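Local structure of McyG protein (Microcystis aeruginosa PCC 7806, 4R0M) at residues 46-51 with 235-240; 52-57 with 83-88; 104-109 with 135-140; 436-441 with 534-539. The protein binds phenylalanyl-adenylate and probably activates an aryl amino or carboxylic acid for transfer to its carrier domain in microcystin synthesis. All coordinates share one frame; numbering follows the deposited sequence.

Interaction 1: residues 46-51 with 235-240; sequences QSYQDL and IMAVDL
Tyr48 reaches from the first turn of helix 48-64 to Ala237 and Val238 near the end of helix 227-240. Its CB already points at the second helix. CG lies beside the backbone N and opposite the carbonyl carbon (chi1 -72°), which carries the ring across. CE1 makes the apolar contact, 3.7 Å from Val238 CG2, with the two side chains meeting at a slant. CZ comes next, 4.0 Å from Ala237 O. At the tip, OH is 3.3 Å from Ala237 O with no hydrogen bond, and 3.8 Å from Ala237 CB. The hydroxyl instead bonds to Cys242 O and Gln244 NE2. This joins two helices of an adenylate-forming (ANL) fold: helix 48-64 follows edge strand 43-47, and helix 227-240 precedes strand 243-246 of the same mixed sheet. A phenylalanine in place of Tyr48 would keep the ring but would probably leave Cys242 O and Gln244 NE2 without their hydroxyl partner. Ser47 and Asp50 form a capping box. Asp50 N donates to Ser47 OG at 3.2 Å (160°), and Ser47 N returns a weak bond to Asp50 OD2 at 3.4 Å. Ser47 OG also bonds to Asp50 OD2, at 2.6 Å.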
loop_
_atom_site.group_PDB
_atom_site.type_symbol
_atom_site.label_atom_id
_atom_site.label_comp_id
_atom_site.label_asym_id
_atom_site.label_seq_id
_atom_site.Cartn_x
_atom_site.Cartn_y
_atom_site.Cartn_z
ATOM N N GLN A 46 -4.657 23.790 -3.375
ATOM C CA GLN A 46 -6.092 23.817 -3.143
ATOM C C GLN A 46 -6.314 23.791 -1.637
ATOM O O GLN A 46 -6.103 22.764 -0.990
ATOM C CB GLN A 46 -6.768 22.615 -3.815
ATOM C CG GLN A 46 -8.291 22.630 -3.766
ATOM C CD GLN A 46 -8.926 21.398 -4.394
ATOM O OE1 GLN A 46 -8.455 20.272 -4.210
ATOM N NE2 GLN A 46 -10.014 21.607 -5.130
ATOM N N SER A 47 -6.722 24.932 -1.081
ATOM C CA SER A 47 -7.019 25.034 0.351
ATOM C C SER A 47 -8.196 24.133 0.714
ATOM O O SER A 47 -8.998 23.775 -0.150
ATOM C CB SER A 47 -7.317 26.485 0.747
ATOM O OG SER A 47 -8.608 26.887 0.317
ATOM N N TYR A 48 -8.295 23.771 1.990
ATOM C CA TYR A 48 -9.382 22.911 2.459
ATOM C C TYR A 48 -10.765 23.506 2.189
ATOM O O TYR A 48 -11.729 22.770 1.968
ATOM C CB TYR A 48 -9.211 22.569 3.937
ATOM C CG TYR A 48 -8.085 21.599 4.204
ATOM C CD1 TYR A 48 -8.030 20.366 3.550
ATOM C CD2 TYR A 48 -7.080 21.904 5.117
ATOM C CE1 TYR A 48 -7.000 19.472 3.790
ATOM C CE2 TYR A 48 -6.046 21.014 5.367
ATOM C CZ TYR A 48 -6.011 19.801 4.701
ATOM O OH TYR A 48 -4.988 18.907 4.942
ATOM N N GLN A 49 -10.839 24.838 2.192
ATOM C CA GLN A 49 -12.047 25.567 1.813
ATOM C C GLN A 49 -12.391 25.349 0.335
ATOM O O GLN A 49 -13.552 25.110 -0.004
ATOM C CB GLN A 49 -11.883 27.066 2.120
ATOM C CG GLN A 49 -13.108 27.927 1.823
ATOM C CD GLN A 49 -14.318 27.549 2.661
ATOM O OE1 GLN A 49 -15.290 26.990 2.148
ATOM N NE2 GLN A 49 -14.262 27.842 3.957
ATOM N N ASP A 50 -11.378 25.433 -0.531
ATOM C CA ASP A 50 -11.550 25.197 -1.969
ATOM C C ASP A 50 -11.953 23.752 -2.258
ATOM O O ASP A 50 -12.818 23.502 -3.100
ATOM C CB ASP A 50 -10.269 25.531 -2.740
ATOM C CG ASP A 50 -9.916 27.006 -2.695
ATOM O OD1 ASP A 50 -10.726 27.838 -3.157
ATOM O OD2 ASP A 50 -8.808 27.333 -2.221
ATOM N N LEU A 51 -11.317 22.812 -1.560
ATOM C CA LEU A 51 -11.630 21.389 -1.692
ATOM C C LEU A 51 -13.092 21.126 -1.339
ATOM O O LEU A 51 -13.815 20.467 -2.092
ATOM C CB LEU A 51 -10.699 20.548 -0.810
ATOM C CG LEU A 51 -11.029 19.064 -0.599
ATOM C CD1 LEU A 51 -10.780 18.249 -1.862
ATOM C CD2 LEU A 51 -10.230 18.499 0.564
ATOM N N ILE A 235 -6.852 11.707 4.878
ATOM C CA ILE A 235 -7.848 12.057 5.891
ATOM C C ILE A 235 -7.225 12.511 7.218
ATOM O O ILE A 235 -7.761 13.405 7.877
ATOM C CB ILE A 235 -8.843 10.895 6.113
ATOM C CG1 ILE A 235 -9.694 10.681 4.854
ATOM C CG2 ILE A 235 -9.735 11.150 7.325
ATOM C CD1 ILE A 235 -10.288 9.293 4.728
HETATM N N MSE A 236 -6.096 11.910 7.596
HETATM C CA MSE A 236 -5.362 12.333 8.794
HETATM C C MSE A 236 -4.982 13.787 8.697
HETATM O O MSE A 236 -5.180 14.547 9.649
HETATM C CB MSE A 236 -4.120 11.478 9.063
HETATM C CG MSE A 236 -3.568 11.812 10.451
HETATM SE SE MSE A 236 -1.990 10.738 10.927
HETATM C CE MSE A 236 -0.678 11.723 9.840
ATOM N N ALA A 237 -4.447 14.184 7.544
ATOM C CA ALA A 237 -4.015 15.559 7.325
ATOM C C ALA A 237 -5.182 16.538 7.424
ATOM O O ALA A 237 -5.026 17.646 7.938
ATOM C CB ALA A 237 -3.315 15.689 5.984
ATOM N N VAL A 238 -6.345 16.114 6.934
ATOM C CA VAL A 238 -7.574 16.900 7.041
ATOM C C VAL A 238 -8.000 17.010 8.510
ATOM O O VAL A 238 -8.341 18.096 8.979
ATOM C CB VAL A 238 -8.711 16.305 6.180
ATOM C CG1 VAL A 238 -9.965 17.164 6.265
ATOM C CG2 VAL A 238 -8.270 16.174 4.730
ATOM N N ASP A 239 -7.951 15.886 9.223
ATOM C CA ASP A 239 -8.264 15.829 10.652
ATOM C C ASP A 239 -7.373 16.768 11.462
ATOM O O ASP A 239 -7.838 17.432 12.387
ATOM C CB ASP A 239 -8.130 14.390 11.165
ATOM C CG ASP A 239 -8.814 14.172 12.509
ATOM O OD1 ASP A 239 -9.753 14.928 12.846
ATOM O OD2 ASP A 239 -8.418 13.231 13.226
ATOM N N LEU A 240 -6.094 16.818 11.100
ATOM C CA LEU A 240 -5.134 17.723 11.720
ATOM C C LEU A 240 -5.258 19.148 11.190
ATOM O O LEU A 240 -4.792 20.091 11.831
ATOM C CB LEU A 240 -3.706 17.223 11.482
ATOM C CG LEU A 240 -3.201 16.015 12.272
ATOM C CD1 LEU A 240 -1.971 15.432 11.591
ATOM C CD2 LEU A 240 -2.897 16.387 13.719
#

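Interaction 2: residues 52-57 with 83-88; sequences YQDALV and FIPALW
Ala55 packs between Pro85 and Trp88 where helix 48-64 crosses helix 80-93. The short helical segments approach to 8.0 Å between axes, with a crossing angle of -67°. The tight centre is built from small groups. The CA atoms of Ala55 and Pro85 are only 5.0 Å apart. Ala55 CB rests 3.7 Å from Pro85 O and 4.2 Å from Trp88 CB. Trp88 offers only its CB and backbone here. Its CG sits beside the backbone N (chi1 -80°), and the indole leads off to Leu19 and Leu23 of helix 19-27. Pro85 has no N-H for the turn before it, and the helix is kinked there.

Next to this centre a carboxylate joins the contact. Asp54 OD2 sits against the CB-CG edge of Pro85, 3.4 Å from Pro85 CB and 3.5 Å from Pro85 CG. This is van der Waals contact, and no hydrogen bond links the two segments. The carboxylate has its polar partners outside them: a salt bridge to Arg159 NH2 and a hydrogen bond to Gln46 NE2. The far side of helix 48-64 is more open to solvent: Tyr52 and Leu56 point away from helix 80-93, touch Leu168 of a loop and are partly exposed, while Gln53 is exposed.

Helix 80-93 links the adjacent parallel strands 72-76 and 96-99, and Ile84 and Pro85 also touch strand 33-37 of the mixed sheet. The contact therefore belongs to the layered alpha/beta architecture of the large N-terminal part of ANL adenylate-forming enzymes, with a beta-alpha-beta crossover packed against a neighbouring helix.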
loop_
_atom_site.group_PDB
_atom_site.type_symbol
_atom_site.label_atom_id
_atom_site.label_comp_id
_atom_site.label_asym_id
_atom_site.label_seq_id
_atom_site.Cartn_x
_atom_site.Cartn_y
_atom_site.Cartn_z
ATOM N N TYR A 52 -13.516 21.663 -0.196
ATOM C CA TYR A 52 -14.897 21.554 0.263
ATOM C C TYR A 52 -15.879 22.095 -0.777
ATOM O O TYR A 52 -16.877 21.444 -1.087
ATOM C CB TYR A 52 -15.061 22.272 1.611
ATOM C CG TYR A 52 -16.485 22.377 2.115
ATOM C CD1 TYR A 52 -17.119 21.288 2.713
ATOM C CD2 TYR A 52 -17.195 23.574 2.008
ATOM C CE1 TYR A 52 -18.421 21.386 3.180
ATOM C CE2 TYR A 52 -18.499 23.680 2.470
ATOM C CZ TYR A 52 -19.107 22.586 3.056
ATOM O OH TYR A 52 -20.401 22.687 3.515
ATOM N N GLN A 53 -15.582 23.274 -1.324
ATOM C CA GLN A 53 -16.436 23.892 -2.341
ATOM C C GLN A 53 -16.466 23.072 -3.629
ATOM O O GLN A 53 -17.518 22.927 -4.252
ATOM C CB GLN A 53 -16.002 25.334 -2.640
ATOM C CG GLN A 53 -16.208 26.337 -1.506
ATOM C CD GLN A 53 -17.657 26.478 -1.058
ATOM O OE1 GLN A 53 -18.591 26.349 -1.849
ATOM N NE2 GLN A 53 -17.846 26.756 0.227
ATOM N N ASP A 54 -15.306 22.539 -4.014
ATOM C CA ASP A 54 -15.173 21.691 -5.201
ATOM C C ASP A 54 -15.972 20.396 -5.034
ATOM O O ASP A 54 -16.703 19.984 -5.939
ATOM C CB ASP A 54 -13.693 21.389 -5.462
ATOM C CG ASP A 54 -13.429 20.834 -6.856
ATOM O OD1 ASP A 54 -14.335 20.848 -7.718
ATOM O OD2 ASP A 54 -12.286 20.384 -7.089
ATOM N N ALA A 55 -15.839 19.777 -3.862
ATOM C CA ALA A 55 -16.574 18.559 -3.523
ATOM C C ALA A 55 -18.095 18.729 -3.617
ATOM O O ALA A 55 -18.786 17.843 -4.121
ATOM C CB ALA A 55 -16.172 18.069 -2.139
ATOM N N LEU A 56 -18.605 19.867 -3.142
ATOM C CA LEU A 56 -20.042 20.172 -3.202
ATOM C C LEU A 56 -20.567 20.242 -4.634
ATOM O O LEU A 56 -21.681 19.790 -4.914
ATOM C CB LEU A 56 -20.360 21.486 -2.475
ATOM C CG LEU A 56 -20.330 21.542 -0.944
ATOM C CD1 LEU A 56 -20.606 22.961 -0.468
ATOM C CD2 LEU A 56 -21.326 20.574 -0.326
ATOM N N VAL A 57 -19.761 20.816 -5.527
ATOM C CA VAL A 57 -20.111 20.934 -6.944
ATOM C C VAL A 57 -20.185 19.550 -7.586
ATOM O O VAL A 57 -21.149 19.241 -8.288
ATOM C CB VAL A 57 -19.111 21.833 -7.713
ATOM C CG1 VAL A 57 -19.430 21.857 -9.203
ATOM C CG2 VAL A 57 -19.118 23.250 -7.153
ATOM N N PHE A 83 -9.248 13.104 -8.221
ATOM C CA PHE A 83 -9.534 11.990 -7.317
ATOM C C PHE A 83 -9.997 12.460 -5.937
ATOM O O PHE A 83 -11.077 12.086 -5.482
ATOM C CB PHE A 83 -8.308 11.074 -7.193
ATOM C CG PHE A 83 -8.541 9.844 -6.358
ATOM C CD1 PHE A 83 -8.555 9.915 -4.964
ATOM C CD2 PHE A 83 -8.724 8.606 -6.962
ATOM C CE1 PHE A 83 -8.765 8.782 -4.195
ATOM C CE2 PHE A 83 -8.928 7.467 -6.198
ATOM C CZ PHE A 83 -8.948 7.556 -4.813
ATOM N N ILE A 84 -9.177 13.277 -5.281
ATOM C CA ILE A 84 -9.459 13.735 -3.916
ATOM C C ILE A 84 -10.770 14.540 -3.796
ATOM O O ILE A 84 -11.587 14.241 -2.923
ATOM C CB ILE A 84 -8.250 14.480 -3.296
ATOM C CG1 ILE A 84 -7.046 13.531 -3.200
ATOM C CG2 ILE A 84 -8.597 15.020 -1.917
ATOM C CD1 ILE A 84 -5.710 14.212 -2.986
ATOM N N PRO A 85 -10.991 15.540 -4.675
ATOM C CA PRO A 85 -12.285 16.221 -4.616
ATOM C C PRO A 85 -13.488 15.299 -4.844
ATOM O O PRO A 85 -14.522 15.476 -4.197
ATOM C CB PRO A 85 -12.175 17.269 -5.726
ATOM C CG PRO A 85 -10.717 17.561 -5.799
ATOM C CD PRO A 85 -10.069 16.221 -5.605
ATOM N N ALA A 86 -13.349 14.323 -5.742
ATOM C CA ALA A 86 -14.416 13.353 -6.007
ATOM C C ALA A 86 -14.641 12.397 -4.836
ATOM O O ALA A 86 -15.778 12.008 -4.556
ATOM C CB ALA A 86 -14.126 12.570 -7.278
ATOM N N LEU A 87 -13.556 12.018 -4.165
ATOM C CA LEU A 87 -13.624 11.155 -2.986
ATOM C C LEU A 87 -14.367 11.849 -1.844
ATOM O O LEU A 87 -15.241 11.250 -1.204
ATOM C CB LEU A 87 -12.216 10.750 -2.532
ATOM C CG LEU A 87 -12.089 9.820 -1.322
ATOM C CD1 LEU A 87 -12.266 8.362 -1.722
ATOM C CD2 LEU A 87 -10.743 10.024 -0.641
ATOM N N TRP A 88 -14.008 13.110 -1.601
ATOM C CA TRP A 88 -14.652 13.926 -0.575
ATOM C C TRP A 88 -16.062 14.294 -0.927
ATOM O O TRP A 88 -16.908 14.419 -0.041
ATOM C CB TRP A 88 -13.820 15.165 -0.263
ATOM C CG TRP A 88 -12.677 14.854 0.669
ATOM C CD1 TRP A 88 -11.330 14.713 0.348
ATOM C CD2 TRP A 88 -12.752 14.603 2.114
ATOM N NE1 TRP A 88 -10.588 14.412 1.466
ATOM C CE2 TRP A 88 -11.379 14.330 2.556
ATOM C CE3 TRP A 88 -13.781 14.583 3.053
ATOM C CZ2 TRP A 88 -11.076 14.053 3.881
ATOM C CZ3 TRP A 88 -13.462 14.301 4.387
ATOM C CH2 TRP A 88 -12.141 14.043 4.789
#

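Interaction 3: residues 104-109 with 135-140; sequences PSYDLE and ITEIEK
The backbone of Tyr106, in an irregular loop, passes helix 135-144 with its CA 6.1 Å from the CA of Glu137. The loop leaves strand 96-99 and leads to helix 111-122. Helix 135-144 joins strands 128-130 and 152-154, neighbours in the same four-stranded parallel sheet, as a beta-alpha-beta crossover. Tyr106 carries the contact from the loop side. Its CG is opposite the carbonyl carbon (chi1 -72°), and the ring stands alongside Ile138, both side chains pointing the same way. Ile138 CG1 sits over one ring face in a CH-pi contact, 3.9 Å from the centroid of the Tyr106 ring and 14° off its normal. Ile138 CD1 follows the ring outward and lies 4.1 Å from Tyr106 OH. That hydroxyl is hydrogen-bonded to Ala103 N, so the loop also fixes the far end of its own tyrosine. Val113 and Leu116 also touch Tyr106. An alanine in place of Tyr106 removes the ring, which would probably open a gap beside Ile138 CG1 and leave Ala103 N without its hydroxyl partner. The Glu137 side chain runs at about a right angle to that of Tyr106; its OE1 stops 3.8 Å from Tyr106 CD1, with carboxylate and ring planes 66° apart.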
loop_
_atom_site.group_PDB
_atom_site.type_symbol
_atom_site.label_atom_id
_atom_site.label_comp_id
_atom_site.label_asym_id
_atom_site.label_seq_id
_atom_site.Cartn_x
_atom_site.Cartn_y
_atom_site.Cartn_z
ATOM N N PRO A 104 -2.920 -0.399 -16.195
ATOM C CA PRO A 104 -1.842 0.043 -17.092
ATOM C C PRO A 104 -2.325 0.205 -18.531
ATOM O O PRO A 104 -1.812 1.054 -19.262
ATOM C CB PRO A 104 -0.795 -1.076 -16.986
ATOM C CG PRO A 104 -1.511 -2.243 -16.395
ATOM C CD PRO A 104 -2.588 -1.669 -15.523
ATOM N N SER A 105 -3.303 -0.609 -18.926
ATOM C CA SER A 105 -4.029 -0.425 -20.185
ATOM C C SER A 105 -5.410 -1.067 -20.083
ATOM O O SER A 105 -5.645 -1.912 -19.218
ATOM C CB SER A 105 -3.249 -0.999 -21.375
ATOM O OG SER A 105 -3.167 -2.409 -21.309
ATOM N N TYR A 106 -6.318 -0.664 -20.967
ATOM C CA TYR A 106 -7.691 -1.164 -20.944
ATOM C C TYR A 106 -8.049 -1.977 -22.191
ATOM O O TYR A 106 -9.202 -2.383 -22.369
ATOM C CB TYR A 106 -8.676 -0.005 -20.715
ATOM C CG TYR A 106 -8.629 0.535 -19.301
ATOM C CD1 TYR A 106 -7.715 1.524 -18.941
ATOM C CD2 TYR A 106 -9.483 0.039 -18.315
ATOM C CE1 TYR A 106 -7.658 2.012 -17.645
ATOM C CE2 TYR A 106 -9.435 0.521 -17.012
ATOM C CZ TYR A 106 -8.523 1.509 -16.685
ATOM O OH TYR A 106 -8.462 1.993 -15.400
ATOM N N ASP A 107 -7.052 -2.217 -23.039
ATOM C CA ASP A 107 -7.222 -3.030 -24.247
ATOM C C ASP A 107 -6.396 -4.321 -24.205
ATOM O O ASP A 107 -6.475 -5.149 -25.115
ATOM C CB ASP A 107 -6.895 -2.212 -25.504
ATOM C CG ASP A 107 -5.484 -1.635 -25.489
ATOM O OD1 ASP A 107 -4.721 -1.878 -24.528
ATOM O OD2 ASP A 107 -5.136 -0.925 -26.456
ATOM N N LEU A 108 -5.608 -4.477 -23.143
ATOM C CA LEU A 108 -4.805 -5.678 -22.924
ATOM C C LEU A 108 -5.149 -6.331 -21.590
ATOM O O LEU A 108 -5.600 -5.664 -20.658
ATOM C CB LEU A 108 -3.309 -5.350 -22.980
ATOM C CG LEU A 108 -2.712 -4.763 -24.268
ATOM C CD1 LEU A 108 -1.315 -4.223 -23.996
ATOM C CD2 LEU A 108 -2.690 -5.778 -25.404
ATOM N N GLU A 109 -4.910 -7.636 -21.513
ATOM C CA GLU A 109 -5.266 -8.464 -20.363
ATOM C C GLU A 109 -4.371 -8.168 -19.156
ATOM O O GLU A 109 -3.150 -8.341 -19.224
ATOM C CB GLU A 109 -5.151 -9.938 -20.762
ATOM C CG GLU A 109 -6.106 -10.894 -20.075
ATOM C CD GLU A 109 -6.178 -12.239 -20.780
ATOM O OE1 GLU A 109 -5.600 -13.218 -20.264
ATOM O OE2 GLU A 109 -6.803 -12.319 -21.859
ATOM N N ILE A 135 -11.458 8.444 -19.667
ATOM C CA ILE A 135 -12.892 8.244 -19.933
ATOM C C ILE A 135 -13.178 7.355 -21.156
ATOM O O ILE A 135 -13.967 6.410 -21.069
ATOM C CB ILE A 135 -13.660 9.599 -20.014
ATOM C CG1 ILE A 135 -15.164 9.388 -20.212
ATOM C CG2 ILE A 135 -13.098 10.513 -21.100
ATOM C CD1 ILE A 135 -15.958 9.370 -18.924
ATOM N N THR A 136 -12.517 7.649 -22.273
ATOM C CA THR A 136 -12.770 6.965 -23.544
ATOM C C THR A 136 -12.334 5.497 -23.517
ATOM O O THR A 136 -13.063 4.622 -23.993
ATOM C CB THR A 136 -12.092 7.701 -24.722
ATOM O OG1 THR A 136 -12.323 9.111 -24.600
ATOM C CG2 THR A 136 -12.641 7.214 -26.061
ATOM N N GLU A 137 -11.153 5.242 -22.953
ATOM C CA GLU A 137 -10.602 3.887 -22.831
ATOM C C GLU A 137 -11.503 2.970 -22.010
ATOM O O GLU A 137 -11.700 1.808 -22.364
ATOM C CB GLU A 137 -9.214 3.922 -22.184
ATOM C CG GLU A 137 -8.145 4.631 -22.992
ATOM C CD GLU A 137 -6.922 4.968 -22.161
ATOM O OE1 GLU A 137 -6.414 4.076 -21.445
ATOM O OE2 GLU A 137 -6.465 6.130 -22.225
ATOM N N ILE A 138 -12.038 3.502 -20.912
ATOM C CA ILE A 138 -12.855 2.725 -19.983
ATOM C C ILE A 138 -14.235 2.416 -20.573
ATOM O O ILE A 138 -14.770 1.326 -20.359
ATOM C CB ILE A 138 -12.944 3.412 -18.597
ATOM C CG1 ILE A 138 -11.536 3.567 -18.006
ATOM C CG2 ILE A 138 -13.832 2.619 -17.644
ATOM C CD1 ILE A 138 -11.456 4.437 -16.769
ATOM N N GLU A 139 -14.790 3.362 -21.327
ATOM C CA GLU A 139 -16.047 3.136 -22.047
ATOM C C GLU A 139 -15.878 2.070 -23.131
ATOM O O GLU A 139 -16.741 1.207 -23.300
ATOM C CB GLU A 139 -16.579 4.438 -22.656
ATOM C CG GLU A 139 -17.139 5.422 -21.637
ATOM C CD GLU A 139 -17.771 6.649 -22.271
ATOM O OE1 GLU A 139 -17.169 7.233 -23.200
ATOM O OE2 GLU A 139 -18.873 7.041 -21.830
ATOM N N LYS A 140 -14.753 2.138 -23.845
ATOM C CA LYS A 140 -14.410 1.182 -24.903
ATOM C C LYS A 140 -14.403 -0.257 -24.387
ATOM O O LYS A 140 -14.957 -1.152 -25.025
ATOM C CB LYS A 140 -13.053 1.540 -25.521
ATOM C CG LYS A 140 -12.670 0.706 -26.736
ATOM C CD LYS A 140 -11.384 1.210 -27.375
ATOM C CE LYS A 140 -10.954 0.313 -28.526
ATOM N NZ LYS A 140 -9.822 0.895 -29.299
#

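Interaction 4: residues 436-441 with 534-539; sequences EKQEII and VQKSKL
Gln438 meets Lys536 and Ser537 at the start of helix 536-545, and it supplies all of the contact from its side. The first segment begins at Glu436, whose backbone is hydrogen-bonded with Gly420. Lys437 follows with a positive phi of 57°, and the chain turns there. By its sequence setting this position probably matches the hinge between the large and small parts of ANL adenylation domains. Gln438 comes next. Its CG lies opposite the carbonyl carbon (chi1 -81°), and the chain beyond is extended, so the amide arrives at the helix start. NE2 is 3.4 Å from Lys536 CD and 3.5 Å from Lys536 CB, and the two side chains cross at about a right angle. OE1 is 3.9 Å from Ser537 OG, too far for a hydrogen bond. After exposed Glu439 the chain enters strand 440-442. There Ile440 packs on Ala449, Leu452 and Ala471.

The site is near the ligand: the side chain of Gln438 is about 7 Å from the bound phenylalanyl-adenylate. Lys536 extends past the amide, and its NZ has a long, weak ion pair with Glu453 OE2. The segments thus meet through the NE2 end of the amide set against the aliphatic part of Lys536, with no hydrogen bond between them. This 111 Å² contact lies within the small part, just after the probable hinge, and its two sides probably move as one when that part rotates.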
loop_
_atom_site.group_PDB
_atom_site.type_symbol
_atom_site.label_atom_id
_atom_site.label_comp_id
_atom_site.label_asym_id
_atom_site.label_seq_id
_atom_site.Cartn_x
_atom_site.Cartn_y
_atom_site.Cartn_z
ATOM N N GLU A 436 1.169 -16.159 6.150
ATOM C CA GLU A 436 0.636 -17.520 6.080
ATOM C C GLU A 436 0.650 -18.089 4.663
ATOM O O GLU A 436 0.403 -17.368 3.692
ATOM C CB GLU A 436 -0.788 -17.571 6.638
ATOM C CG GLU A 436 -0.867 -17.682 8.151
ATOM C CD GLU A 436 -2.257 -18.049 8.635
ATOM O OE1 GLU A 436 -3.180 -17.215 8.507
ATOM O OE2 GLU A 436 -2.428 -19.176 9.149
ATOM N N LYS A 437 0.949 -19.386 4.571
ATOM C CA LYS A 437 0.991 -20.138 3.305
ATOM C C LYS A 437 1.958 -19.533 2.272
ATOM O O LYS A 437 1.755 -19.655 1.061
ATOM C CB LYS A 437 -0.422 -20.332 2.727
ATOM C CG LYS A 437 -1.433 -20.873 3.736
ATOM C CD LYS A 437 -2.783 -21.193 3.107
ATOM C CE LYS A 437 -2.866 -22.648 2.670
ATOM N NZ LYS A 437 -4.256 -23.049 2.317
ATOM N N GLN A 438 3.006 -18.881 2.774
ATOM C CA GLN A 438 4.073 -18.326 1.943
ATOM C C GLN A 438 5.435 -18.564 2.591
ATOM O O GLN A 438 6.429 -17.924 2.234
ATOM C CB GLN A 438 3.854 -16.830 1.701
ATOM C CG GLN A 438 2.853 -16.515 0.602
ATOM C CD GLN A 438 2.763 -15.033 0.300
ATOM O OE1 GLN A 438 1.704 -14.424 0.447
ATOM N NE2 GLN A 438 3.876 -14.442 -0.122
ATOM N N GLU A 439 5.467 -19.491 3.545
ATOM C CA GLU A 439 6.692 -19.855 4.248
ATOM C C GLU A 439 7.639 -20.629 3.340
ATOM O O GLU A 439 7.204 -21.410 2.492
ATOM C CB GLU A 439 6.365 -20.698 5.480
ATOM C CG GLU A 439 5.624 -19.948 6.574
ATOM C CD GLU A 439 4.825 -20.870 7.471
ATOM O OE1 GLU A 439 4.996 -20.792 8.706
ATOM O OE2 GLU A 439 4.027 -21.676 6.942
ATOM N N ILE A 440 8.935 -20.398 3.523
ATOM C CA ILE A 440 9.960 -21.136 2.799
ATOM C C ILE A 440 10.666 -22.073 3.780
ATOM O O ILE A 440 11.605 -21.680 4.476
ATOM C CB ILE A 440 10.953 -20.196 2.076
ATOM C CG1 ILE A 440 10.195 -19.239 1.145
ATOM C CG2 ILE A 440 11.985 -21.001 1.295
ATOM C CD1 ILE A 440 11.021 -18.088 0.609
ATOM N N ILE A 441 10.176 -23.310 3.842
ATOM C CA ILE A 441 10.719 -24.327 4.739
ATOM C C ILE A 441 11.393 -25.431 3.926
ATOM O O ILE A 441 10.755 -26.091 3.101
ATOM C CB ILE A 441 9.630 -24.926 5.661
ATOM C CG1 ILE A 441 8.923 -23.817 6.451
ATOM C CG2 ILE A 441 10.238 -25.959 6.605
ATOM C CD1 ILE A 441 7.627 -24.240 7.115
ATOM N N VAL A 534 5.266 -6.852 -4.612
ATOM C CA VAL A 534 5.186 -8.045 -5.452
ATOM C C VAL A 534 4.274 -9.079 -4.791
ATOM O O VAL A 534 4.533 -9.519 -3.669
ATOM C CB VAL A 534 6.584 -8.660 -5.713
ATOM C CG1 VAL A 534 6.473 -9.965 -6.488
ATOM C CG2 VAL A 534 7.478 -7.682 -6.461
ATOM N N GLN A 535 3.195 -9.439 -5.481
ATOM C CA GLN A 535 2.287 -10.471 -4.986
ATOM C C GLN A 535 2.768 -11.859 -5.418
ATOM O O GLN A 535 2.637 -12.255 -6.581
ATOM C CB GLN A 535 0.828 -10.194 -5.386
ATOM C CG GLN A 535 0.646 -9.524 -6.741
ATOM C CD GLN A 535 -0.661 -8.756 -6.862
ATOM O OE1 GLN A 535 -1.470 -8.712 -5.933
ATOM N NE2 GLN A 535 -0.867 -8.138 -8.018
ATOM N N LYS A 536 3.337 -12.576 -4.453
ATOM C CA LYS A 536 4.029 -13.841 -4.690
ATOM C C LYS A 536 3.089 -14.997 -5.013
ATOM O O LYS A 536 3.502 -15.980 -5.634
ATOM C CB LYS A 536 4.904 -14.193 -3.484
ATOM C CG LYS A 536 6.024 -13.200 -3.222
ATOM C CD LYS A 536 6.665 -13.438 -1.867
ATOM C CE LYS A 536 7.497 -12.241 -1.448
ATOM N NZ LYS A 536 7.875 -12.318 -0.011
ATOM N N SER A 537 1.832 -14.875 -4.587
ATOM C CA SER A 537 0.808 -15.876 -4.878
ATOM C C SER A 537 0.549 -16.008 -6.380
ATOM O O SER A 537 0.480 -17.119 -6.905
ATOM C CB SER A 537 -0.487 -15.544 -4.139
ATOM O OG SER A 537 -0.285 -15.592 -2.738
ATOM N N LYS A 538 0.422 -14.868 -7.059
ATOM C CA LYS A 538 0.206 -14.839 -8.507
ATOM C C LYS A 538 1.403 -15.394 -9.282
ATOM O O LYS A 538 1.230 -16.035 -10.320
ATOM C CB LYS A 538 -0.121 -13.421 -8.986
ATOM C CG LYS A 538 -1.541 -12.968 -8.682
ATOM C CD LYS A 538 -1.805 -11.573 -9.233
ATOM C CE LYS A 538 -3.243 -11.131 -9.000
ATOM N NZ LYS A 538 -4.217 -11.878 -9.849
ATOM N N LEU A 539 2.608 -15.146 -8.770
ATOM C CA LEU A 539 3.831 -15.665 -9.379
ATOM C C LEU A 539 3.994 -17.166 -9.158
ATOM O O LEU A 539 4.480 -17.874 -10.043
ATOM C CB LEU A 539 5.065 -14.916 -8.872
ATOM C CG LEU A 539 5.422 -13.608 -9.581
ATOM C CD1 LEU A 539 6.550 -12.899 -8.851
ATOM C CD2 LEU A 539 5.795 -13.835 -11.041
#

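How the interactions relate
From the N terminus, residues 46-51 open interaction 1, which closes at 235-240 and ties helix 48-64 to helix 227-240 beside the mixed sheet. Two shorter loops nest inside it, one after the other. In interaction 2, 52-57 closes with 83-88, joining helices 48-64 and 80-93. In interaction 3, 104-109 closes with 135-140, tying the loop after strand 96-99 to a crossover helix of the parallel sheet. Interactions 1 and 2 touch directly: Val238 CG2 packs 3.6 Å from Trp88 CZ2. Interaction 4 comes later, across the chain's centre from both. There 436-441 closes with 534-539, tying the turn before strand 440-442 to the start of helix 536-545. No contacts cross.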